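Local coordinates for protein probable arylamine n-acetyl transferase (Mycobacterium abscessus, PDB 4GUZ) that probably transfers an acetyl group from acetyl coenzyme A to arylamine substrates, at residues 20-25 with 44-49; 49-54 with 218-223; 53-58 with 271-276; 73-78 with 265-270. All coordinates share one frame; numbering follows the deposited sequence.

Interaction 1. Residues 20-25 with 44-49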
# COMPACT_ATOMS: atom_id res chain seq x y z
N ALA A 20 15.65 -2.14 -10.66
CA ALA A 20 16.91 -1.99 -9.93
C ALA A 20 16.61 -1.48 -8.51
O ALA A 20 17.19 -1.97 -7.54
CB ALA A 20 17.84 -1.03 -10.66
N PHE A 21 15.66 -0.53 -8.39
CA PHE A 21 15.24 0.07 -7.12
C PHE A 21 14.65 -0.97 -6.16
O PHE A 21 14.93 -0.91 -4.96
CB PHE A 21 14.20 1.18 -7.35
CG PHE A 21 13.95 2.02 -6.11
CD1 PHE A 21 14.72 3.15 -5.86
CD2 PHE A 21 12.94 1.69 -5.21
CE1 PHE A 21 14.49 3.93 -4.72
CE2 PHE A 21 12.72 2.46 -4.07
CZ PHE A 21 13.49 3.58 -3.84
N ILE A 22 13.81 -1.87 -6.68
CA ILE A 22 13.14 -2.89 -5.86
C ILE A 22 14.03 -4.14 -5.72
O ILE A 22 13.63 -5.12 -5.10
CB ILE A 22 11.71 -3.22 -6.38
CG1 ILE A 22 11.71 -3.92 -7.77
CG2 ILE A 22 10.81 -1.99 -6.36
CD1 ILE A 22 10.63 -5.07 -7.88
N GLY A 23 15.24 -4.07 -6.26
CA GLY A 23 16.22 -5.16 -6.18
C GLY A 23 15.81 -6.40 -6.94
O GLY A 23 16.12 -7.52 -6.52
N PHE A 24 15.08 -6.22 -8.04
CA PHE A 24 14.65 -7.32 -8.89
C PHE A 24 15.72 -7.61 -9.95
O PHE A 24 16.21 -6.69 -10.61
CB PHE A 24 13.31 -7.01 -9.57
CG PHE A 24 12.76 -8.13 -10.43
CD1 PHE A 24 11.78 -8.99 -9.95
CD2 PHE A 24 13.20 -8.30 -11.75
CE1 PHE A 24 11.27 -10.01 -10.75
CE2 PHE A 24 12.72 -9.35 -12.53
CZ PHE A 24 11.74 -10.18 -12.03
N ASP A 25 16.01 -8.90 -10.15
CA ASP A 25 16.91 -9.37 -11.20
C ASP A 25 16.42 -10.73 -11.69
O ASP A 25 15.57 -11.35 -11.04
CB ASP A 25 18.38 -9.44 -10.71
CG ASP A 25 18.63 -10.20 -9.43
OD1 ASP A 25 17.98 -11.26 -9.22
OD2 ASP A 25 19.51 -9.77 -8.64
N LEU A 44 9.08 -4.15 0.18
CA LEU A 44 10.25 -3.86 1.00
C LEU A 44 10.94 -2.51 0.69
O LEU A 44 11.45 -1.88 1.62
CB LEU A 44 11.28 -4.99 0.88
CG LEU A 44 10.96 -6.28 1.64
CD1 LEU A 44 11.96 -7.38 1.30
CD2 LEU A 44 10.88 -6.03 3.15
N ASN A 45 10.94 -2.06 -0.57
CA ASN A 45 11.72 -0.87 -0.94
C ASN A 45 10.90 0.40 -1.25
O ASN A 45 11.38 1.50 -0.98
CB ASN A 45 12.60 -1.20 -2.14
CG ASN A 45 13.61 -2.28 -1.81
OD1 ASN A 45 14.60 -2.04 -1.13
ND2 ASN A 45 13.37 -3.49 -2.29
N ILE A 46 9.70 0.28 -1.84
CA ILE A 46 8.91 1.50 -2.12
C ILE A 46 8.37 2.00 -0.80
O ILE A 46 7.73 1.24 -0.08
CB ILE A 46 7.79 1.28 -3.18
CG1 ILE A 46 8.32 0.58 -4.47
CG2 ILE A 46 7.06 2.59 -3.48
CD1 ILE A 46 9.21 1.43 -5.42
N LYS A 47 8.64 3.27 -0.48
CA LYS A 47 8.28 3.84 0.81
C LYS A 47 6.81 4.12 0.90
O LYS A 47 6.15 4.29 -0.13
CB LYS A 47 9.15 5.06 1.11
CG LYS A 47 10.59 4.70 1.45
CD LYS A 47 11.55 5.84 1.17
CE LYS A 47 13.00 5.50 1.46
NZ LYS A 47 13.52 4.40 0.61
N TRP A 48 6.27 4.14 2.13
CA TRP A 48 4.83 4.35 2.34
C TRP A 48 4.60 5.53 3.25
O TRP A 48 5.07 5.54 4.38
CB TRP A 48 4.16 3.08 2.89
CG TRP A 48 2.66 3.05 2.66
CD1 TRP A 48 2.01 2.33 1.71
CD2 TRP A 48 1.66 3.85 3.32
NE1 TRP A 48 0.65 2.55 1.80
CE2 TRP A 48 0.41 3.52 2.74
CE3 TRP A 48 1.68 4.79 4.37
CZ2 TRP A 48 -0.79 4.09 3.17
CZ3 TRP A 48 0.50 5.39 4.76
CH2 TRP A 48 -0.72 5.02 4.18
N GLU A 49 3.87 6.54 2.75
CA GLU A 49 3.55 7.77 3.49
C GLU A 49 2.45 8.55 2.78
O GLU A 49 2.20 8.32 1.60
CB GLU A 49 4.81 8.64 3.68
CG GLU A 49 5.51 8.91 2.37
CD GLU A 49 5.83 10.36 2.05
OE1 GLU A 49 4.93 11.21 2.17
OE2 GLU A 49 6.97 10.62 1.62
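Phe21 and Ile22 meet Asn45 and Ile46 where two helices, 15-21 and 32-45, both come to an end. The apolar part is built round one methyl group. Ile46 CD1 lies 3.7 Å from Phe21 CD2 and 3.9 Å from Ile22 CG2, filling the angle between ring and branch. Phe21 CG stands anti to the backbone N (chi1 -168°), and the end of the ring comes close to Ile46 and Asn45, while Ile22 offers its CG2 branch. Ile22 also packs on Leu38, and Ile46 on Leu70 and Leu71 of helix 63-72, as suits buried, branched aliphatic residues.

The polar contacts are of another kind. Asn45 O sits at the edge of the Phe21 ring, near its plane, 3.5 Å from CE2, where the weakly positive ring hydrogens can face an oxygen. Asn45 ND2 comes to 3.3 Å from Ile22 O, but the angle is too poor for a hydrogen bond; its true acceptor is Gly41 O, one turn back in its own helix.

In the backbone, Gly23 takes a positive phi (66°), a conformation easy for a residue without a side chain. That phi and two bonds back into the last turn, one of them Gly23 N to Ala20 O, make this a Schellman motif, which closes helix 15-21 in the N-terminal helical region of the arylamine N-acetyltransferase fold.

Interaction 2. Residues 49-54 with 218-223; sequences ENLDAV and TRAFVQ
Glu49 and Val222 bring the two backbones nearest, their CA atoms 4.3 Å apart in an antiparallel approach, after which the 49-54 chain turns into helix 51-56 and the pairing is reduced to a weak bond from Asn50 N to Phe221 O. The side chain of Asn50 then takes over. Its CB points toward the other chain, and CG lies between the backbone N and the carbonyl carbon (chi1 71°). OD1 accepts from Phe221 N at 2.8 Å, the donor standing above the carbonyl plane, and ND2 gives a fairly straight bond (162°) to Arg219 O, which lies in the amide plane. ND2 also bonds to Phe216 O. An asparagine suits the place because it presents donor and acceptor together, matching the Arg219 C=O just before the strand and the N-H of its first residue, Phe221.

Farther along the helix the contact turns apolar. Leu51 CD2 touches Ala220 CB at 3.8 Å, and the two methyls of Val54 lie side by side against the chain: CG1 3.3 Å from Thr218 O, CG2 over the Arg219-Ala220 peptide, whose buried Ala220 N finds no partner in the model. Glu49 turns its carboxylate away to Arg75, with OE1 taking Leu51 N at 3.0 Å. Helix 51-56 is thus seated against the chain entering strand 221-226, which strand 229-234 flanks on the side away from strand 48-49; Leu261 of helix 254-263 touches both Leu51 and Val222.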
# COMPACT_ATOMS: atom_id res chain seq x y z
N GLU A 49 3.87 6.54 2.75
CA GLU A 49 3.55 7.77 3.49
C GLU A 49 2.45 8.55 2.78
O GLU A 49 2.20 8.32 1.60
CB GLU A 49 4.81 8.64 3.68
CG GLU A 49 5.51 8.91 2.37
CD GLU A 49 5.83 10.36 2.05
OE1 GLU A 49 4.93 11.21 2.17
OE2 GLU A 49 6.97 10.62 1.62
N ASN A 50 1.83 9.50 3.49
CA ASN A 50 0.73 10.34 3.00
C ASN A 50 1.04 11.84 3.15
O ASN A 50 0.10 12.63 3.23
CB ASN A 50 -0.54 10.02 3.84
CG ASN A 50 -0.44 10.53 5.27
OD1 ASN A 50 0.66 10.69 5.85
ND2 ASN A 50 -1.58 10.91 5.85
N LEU A 51 2.34 12.22 3.26
CA LEU A 51 2.72 13.59 3.58
C LEU A 51 2.27 14.63 2.55
O LEU A 51 2.05 15.77 2.95
CB LEU A 51 4.22 13.75 3.90
CG LEU A 51 4.75 12.88 5.08
CD1 LEU A 51 6.28 12.93 5.20
CD2 LEU A 51 4.08 13.25 6.39
N ASP A 52 2.03 14.24 1.28
CA ASP A 52 1.50 15.14 0.27
C ASP A 52 0.08 15.54 0.60
O ASP A 52 -0.28 16.70 0.40
CB ASP A 52 1.59 14.52 -1.12
CG ASP A 52 2.96 14.62 -1.75
OD1 ASP A 52 3.88 15.20 -1.11
OD2 ASP A 52 3.14 14.08 -2.86
N ALA A 53 -0.72 14.60 1.14
CA ALA A 53 -2.12 14.86 1.52
C ALA A 53 -2.18 15.73 2.76
O ALA A 53 -3.02 16.63 2.84
CB ALA A 53 -2.87 13.55 1.76
N VAL A 54 -1.27 15.47 3.72
CA VAL A 54 -1.22 16.24 4.96
C VAL A 54 -0.79 17.69 4.67
O VAL A 54 -1.38 18.61 5.24
CB VAL A 54 -0.31 15.57 6.03
CG1 VAL A 54 -0.31 16.35 7.34
CG2 VAL A 54 -0.75 14.12 6.27
N THR A 218 -5.51 14.72 7.02
CA THR A 218 -4.99 15.74 7.94
C THR A 218 -3.77 15.33 8.78
O THR A 218 -3.02 16.22 9.18
CB THR A 218 -6.11 16.24 8.86
OG1 THR A 218 -6.82 15.13 9.42
CG2 THR A 218 -7.09 17.18 8.14
N ARG A 219 -3.58 14.03 9.10
CA ARG A 219 -2.48 13.68 9.99
C ARG A 219 -1.52 12.66 9.38
O ARG A 219 -1.96 11.73 8.72
CB ARG A 219 -3.03 13.15 11.31
CG ARG A 219 -3.74 14.25 12.13
CD ARG A 219 -4.76 13.70 13.09
NE ARG A 219 -4.21 12.66 13.96
CZ ARG A 219 -3.68 12.88 15.16
NH1 ARG A 219 -3.60 14.11 15.64
NH2 ARG A 219 -3.22 11.87 15.88
N ALA A 220 -0.20 12.86 9.61
CA ALA A 220 0.89 12.03 9.09
C ALA A 220 0.71 10.55 9.43
O ALA A 220 0.37 10.21 10.55
CB ALA A 220 2.23 12.53 9.62
N PHE A 221 0.87 9.69 8.42
CA PHE A 221 0.81 8.23 8.57
C PHE A 221 1.90 7.69 7.68
O PHE A 221 1.87 7.90 6.47
CB PHE A 221 -0.57 7.65 8.23
CG PHE A 221 -0.86 6.35 8.96
CD1 PHE A 221 -1.20 6.35 10.31
CD2 PHE A 221 -0.84 5.14 8.29
CE1 PHE A 221 -1.46 5.14 10.98
CE2 PHE A 221 -1.17 3.94 8.94
CZ PHE A 221 -1.47 3.95 10.28
N VAL A 222 2.92 7.10 8.30
CA VAL A 222 4.09 6.59 7.59
C VAL A 222 4.30 5.14 8.01
O VAL A 222 4.12 4.80 9.18
CB VAL A 222 5.33 7.49 7.88
CG1 VAL A 222 6.56 7.01 7.14
CG2 VAL A 222 5.03 8.95 7.53
N GLN A 223 4.59 4.25 7.04
CA GLN A 223 4.69 2.83 7.38
C GLN A 223 5.87 2.16 6.72
O GLN A 223 6.31 2.59 5.66
CB GLN A 223 3.39 2.10 6.98
CG GLN A 223 2.09 2.69 7.57
CD GLN A 223 0.92 1.83 7.19
OE1 GLN A 223 0.81 0.69 7.64
NE2 GLN A 223 0.04 2.32 6.32

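Interaction 3. Residues 53-58 with 271-276; sequences AVLHKH and ADDSTL
Leu55 and Leu276 join two helices, 51-56 and 271-282, in a small helix-helix packing that brings the C-terminal helix of the transferase against a short helix from the N-terminal part of the chain. The close part is built on Leu55, which is buried and points at the other helix. Its CD2 methyl reaches 3.7 Å from Leu276 CG and 3.6 Å from Asp273 O, so it fits against one turn of the opposing helix, where residues three apart in sequence lie on the same side. CD1 meets the CB of Asp273. Leu276 answers with CG anti to the backbone N (chi1 -172°), and its CD2 comes within 3.7 Å of Leu55 O as the two leucines run antiparallel past one another. Leucine suits both places, its forked end meeting several atoms at once.

Toward solvent the contact loosens. His56 is exposed, and Leu55 CB of its own helix lies 3.9 Å above the centre of one face of the His56 ring. A histidine and an aspartate are at home here, since their polar ends can meet each other and water, and a charge on the imidazole would be expected to strengthen the attraction. The bond itself is weak: Asp273 OD1 sits at the ring edge, 3.1 Å from His56 NE2, with an N-H...O angle of only 131° and the carboxylate plane turned 81° from that of the imidazole.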
# COMPACT_ATOMS: atom_id res chain seq x y z
N ALA A 53 -0.72 14.60 1.14
CA ALA A 53 -2.12 14.86 1.52
C ALA A 53 -2.18 15.73 2.76
O ALA A 53 -3.02 16.63 2.84
CB ALA A 53 -2.87 13.55 1.76
N VAL A 54 -1.27 15.47 3.72
CA VAL A 54 -1.22 16.24 4.96
C VAL A 54 -0.79 17.69 4.67
O VAL A 54 -1.38 18.61 5.24
CB VAL A 54 -0.31 15.57 6.03
CG1 VAL A 54 -0.31 16.35 7.34
CG2 VAL A 54 -0.75 14.12 6.27
N LEU A 55 0.19 17.89 3.76
CA LEU A 55 0.73 19.21 3.41
C LEU A 55 -0.04 19.95 2.32
O LEU A 55 -0.03 21.18 2.33
CB LEU A 55 2.21 19.09 2.97
CG LEU A 55 3.24 18.55 3.99
CD1 LEU A 55 4.48 18.02 3.29
CD2 LEU A 55 3.66 19.61 4.98
N HIS A 56 -0.64 19.23 1.34
CA HIS A 56 -1.28 19.90 0.20
C HIS A 56 -2.72 19.43 -0.15
O HIS A 56 -3.31 20.02 -1.06
CB HIS A 56 -0.39 19.74 -1.05
CG HIS A 56 1.05 20.14 -0.84
ND1 HIS A 56 1.39 21.43 -0.44
CD2 HIS A 56 2.18 19.41 -0.98
CE1 HIS A 56 2.71 21.42 -0.32
NE2 HIS A 56 3.23 20.23 -0.65
N LYS A 57 -3.28 18.40 0.55
CA LYS A 57 -4.64 17.87 0.29
C LYS A 57 -4.76 17.40 -1.19
O LYS A 57 -5.87 17.40 -1.76
CB LYS A 57 -5.74 18.91 0.64
CG LYS A 57 -5.69 19.45 2.07
CD LYS A 57 -6.38 18.53 3.09
CE LYS A 57 -5.86 18.74 4.49
NZ LYS A 57 -4.39 18.49 4.58
N HIS A 58 -3.62 17.00 -1.79
CA HIS A 58 -3.50 16.59 -3.19
C HIS A 58 -2.33 15.62 -3.40
O HIS A 58 -1.24 15.82 -2.85
CB HIS A 58 -3.29 17.85 -4.08
CG HIS A 58 -3.04 17.56 -5.53
ND1 HIS A 58 -1.76 17.56 -6.06
CD2 HIS A 58 -3.92 17.25 -6.51
CE1 HIS A 58 -1.90 17.26 -7.34
NE2 HIS A 58 -3.18 17.06 -7.66
N ALA A 271 13.04 21.93 2.10
CA ALA A 271 13.15 22.95 3.15
C ALA A 271 11.79 23.53 3.56
O ALA A 271 11.49 23.57 4.76
CB ALA A 271 14.08 24.08 2.70
N ASP A 272 10.96 23.91 2.58
CA ASP A 272 9.64 24.50 2.78
C ASP A 272 8.60 23.49 3.28
O ASP A 272 7.76 23.84 4.11
CB ASP A 272 9.14 25.18 1.49
CG ASP A 272 9.97 26.37 1.03
OD1 ASP A 272 10.50 27.10 1.90
OD2 ASP A 272 10.04 26.60 -0.19
N ASP A 273 8.65 22.24 2.76
CA ASP A 273 7.72 21.19 3.19
C ASP A 273 8.03 20.75 4.61
O ASP A 273 7.11 20.49 5.38
CB ASP A 273 7.73 20.00 2.23
CG ASP A 273 7.19 20.35 0.86
OD1 ASP A 273 5.99 20.68 0.76
OD2 ASP A 273 7.97 20.29 -0.12
N SER A 274 9.33 20.72 4.98
CA SER A 274 9.81 20.41 6.33
C SER A 274 9.27 21.43 7.33
O SER A 274 8.79 21.05 8.40
CB SER A 274 11.34 20.42 6.37
OG SER A 274 11.89 19.33 5.63
N THR A 275 9.34 22.74 6.97
CA THR A 275 8.85 23.86 7.77
C THR A 275 7.33 23.73 7.97
O THR A 275 6.85 23.85 9.10
CB THR A 275 9.24 25.20 7.10
OG1 THR A 275 10.65 25.24 6.90
CG2 THR A 275 8.79 26.42 7.90
N LEU A 276 6.60 23.46 6.88
CA LEU A 276 5.14 23.29 6.91
C LEU A 276 4.74 22.04 7.70
O LEU A 276 3.73 22.07 8.40
CB LEU A 276 4.58 23.24 5.48
CG LEU A 276 3.05 23.27 5.30
CD1 LEU A 276 2.44 24.55 5.87
CD2 LEU A 276 2.68 23.13 3.84

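Interaction 4. Residues 73-78 with 265-270; sequences SPRGGY and FGIELG
Gly266 opens the contact by setting its carbonyl oxygen 3.4 Å from Pro74 CB. It is the first residue to leave helical geometry after helix 254-263, and its phi is positive, which is comfortable for a glycine. The direction from CA 74 to CA 76 is 94° from that of CA 266 to CA 269.

Ile267 follows with its CA 3.2 Å from Pro74 O, close enough for a CA-H...O contact. Its side chain is buried, and a branched apolar group suits the spot, since Leu51 and Val222 pack on it as well.

Glu268 N then gives the one hydrogen bond of the contact, to the same Pro74 O, at 3.0 Å and 162°, with the donor in the carbonyl plane. Pro74 is the centre of an inverse gamma turn, closed by Arg75 N on Ser73 O, with the Pro74 carbonyl directed at segment 265-270. The loop continues as Arg75-Gly76-Gly77-Tyr78 into helix 79-92, the sequence that in arylamine N-acetyltransferases leads to the catalytic cysteine, here probably Cys79. The exposed Glu268 lays its CB against Pro74 CG at 3.9 Å, the two side chains crossing at about a right angle.

Leu269 comes last. Its CD2 methyl rests over the centre of one face of the Arg75 guanidinium, 3.5 Å from NH1. Arg75 starts away from this segment, but the chain bends at chi2 and chi3 and returns. The flat, charged group accepts a methyl on its face while NE forms a salt bridge with Glu49 and NH2 one with Asp52.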
# COMPACT_ATOMS: atom_id res chain seq x y z
N SER A 73 13.60 10.41 -5.34
CA SER A 73 13.64 11.33 -4.22
C SER A 73 13.43 10.53 -2.91
O SER A 73 12.84 9.45 -2.97
CB SER A 73 12.62 12.45 -4.37
OG SER A 73 11.30 12.04 -4.09
N PRO A 74 13.92 11.03 -1.74
CA PRO A 74 13.71 10.28 -0.48
C PRO A 74 12.26 10.42 0.00
O PRO A 74 11.97 11.06 1.02
CB PRO A 74 14.71 10.94 0.48
CG PRO A 74 14.85 12.34 -0.02
CD PRO A 74 14.69 12.28 -1.51
N ARG A 75 11.32 9.84 -0.77
CA ARG A 75 9.89 9.93 -0.52
C ARG A 75 9.16 8.63 -0.76
O ARG A 75 9.62 7.76 -1.51
CB ARG A 75 9.25 11.01 -1.43
CG ARG A 75 9.74 12.45 -1.20
CD ARG A 75 9.36 13.05 0.18
NE ARG A 75 7.94 12.91 0.50
CZ ARG A 75 6.99 13.73 0.08
NH1 ARG A 75 7.29 14.79 -0.66
NH2 ARG A 75 5.72 13.51 0.42
N GLY A 76 8.01 8.54 -0.14
CA GLY A 76 7.10 7.42 -0.30
C GLY A 76 5.74 7.86 -0.80
O GLY A 76 5.51 9.05 -1.00
N GLY A 77 4.85 6.90 -0.98
CA GLY A 77 3.49 7.15 -1.46
C GLY A 77 2.44 6.32 -0.76
O GLY A 77 2.79 5.41 0.01
N TYR A 78 1.14 6.64 -0.96
CA TYR A 78 0.11 5.82 -0.32
C TYR A 78 -0.48 4.84 -1.35
O TYR A 78 0.10 4.69 -2.42
CB TYR A 78 -0.93 6.62 0.51
CG TYR A 78 -1.87 7.62 -0.15
CD1 TYR A 78 -2.20 7.53 -1.50
CD2 TYR A 78 -2.55 8.56 0.62
CE1 TYR A 78 -3.13 8.39 -2.08
CE2 TYR A 78 -3.46 9.44 0.05
CZ TYR A 78 -3.75 9.36 -1.30
OH TYR A 78 -4.68 10.23 -1.83
N PHE A 265 12.79 5.81 8.27
CA PHE A 265 12.04 5.59 7.04
C PHE A 265 12.74 6.02 5.75
O PHE A 265 12.28 5.64 4.67
CB PHE A 265 10.68 6.30 7.15
CG PHE A 265 9.80 5.79 8.28
CD1 PHE A 265 9.07 4.62 8.13
CD2 PHE A 265 9.71 6.49 9.47
CE1 PHE A 265 8.24 4.17 9.15
CE2 PHE A 265 8.87 6.04 10.49
CZ PHE A 265 8.14 4.88 10.33
N GLY A 266 13.84 6.77 5.85
CA GLY A 266 14.55 7.27 4.67
C GLY A 266 13.77 8.33 3.92
O GLY A 266 13.92 8.46 2.70
N ILE A 267 12.91 9.08 4.64
CA ILE A 267 12.07 10.15 4.10
C ILE A 267 12.65 11.51 4.52
O ILE A 267 12.88 11.74 5.71
CB ILE A 267 10.58 9.97 4.53
CG1 ILE A 267 9.99 8.73 3.82
CG2 ILE A 267 9.73 11.22 4.22
CD1 ILE A 267 8.66 8.16 4.38
N GLU A 268 12.85 12.40 3.54
CA GLU A 268 13.32 13.76 3.76
C GLU A 268 12.56 14.68 2.83
O GLU A 268 12.47 14.40 1.63
CB GLU A 268 14.84 13.89 3.51
CG GLU A 268 15.71 13.01 4.40
CD GLU A 268 17.15 12.98 3.95
OE1 GLU A 268 17.48 12.17 3.05
OE2 GLU A 268 17.95 13.78 4.48
N LEU A 269 11.96 15.74 3.39
CA LEU A 269 11.19 16.71 2.62
C LEU A 269 12.06 17.90 2.25
O LEU A 269 13.14 18.09 2.83
CB LEU A 269 9.98 17.20 3.43
CG LEU A 269 8.85 16.21 3.70
CD1 LEU A 269 8.12 16.58 4.98
CD2 LEU A 269 7.86 16.16 2.54
N GLY A 270 11.56 18.71 1.31
CA GLY A 270 12.21 19.95 0.92
C GLY A 270 12.12 20.94 2.07
O GLY A 270 11.24 20.80 2.93

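Interaction 2 is the most buried of the four, and interactions 1, 3 and 4 are only partly so, interaction 3 lying farthest from the centre of the chain. Helix 51-56 serves both 2 and 3, offering Leu51 and Val54 to the chain leading into strand 221-226 and Leu55 to a helix. Glu49, shared by 1 and 2, ties both to 4, and Val222 of 2 packs on Phe265 and Ile267 of 4. The chemistry shifts with place: amide-to-backbone bonds in 2, one backbone bond with a methyl-covered guanidinium in 4, apolar packing with a weak polar edge in 3, and methyl-aromatic packing beside an asparagine whose own bond is within its helix in 1.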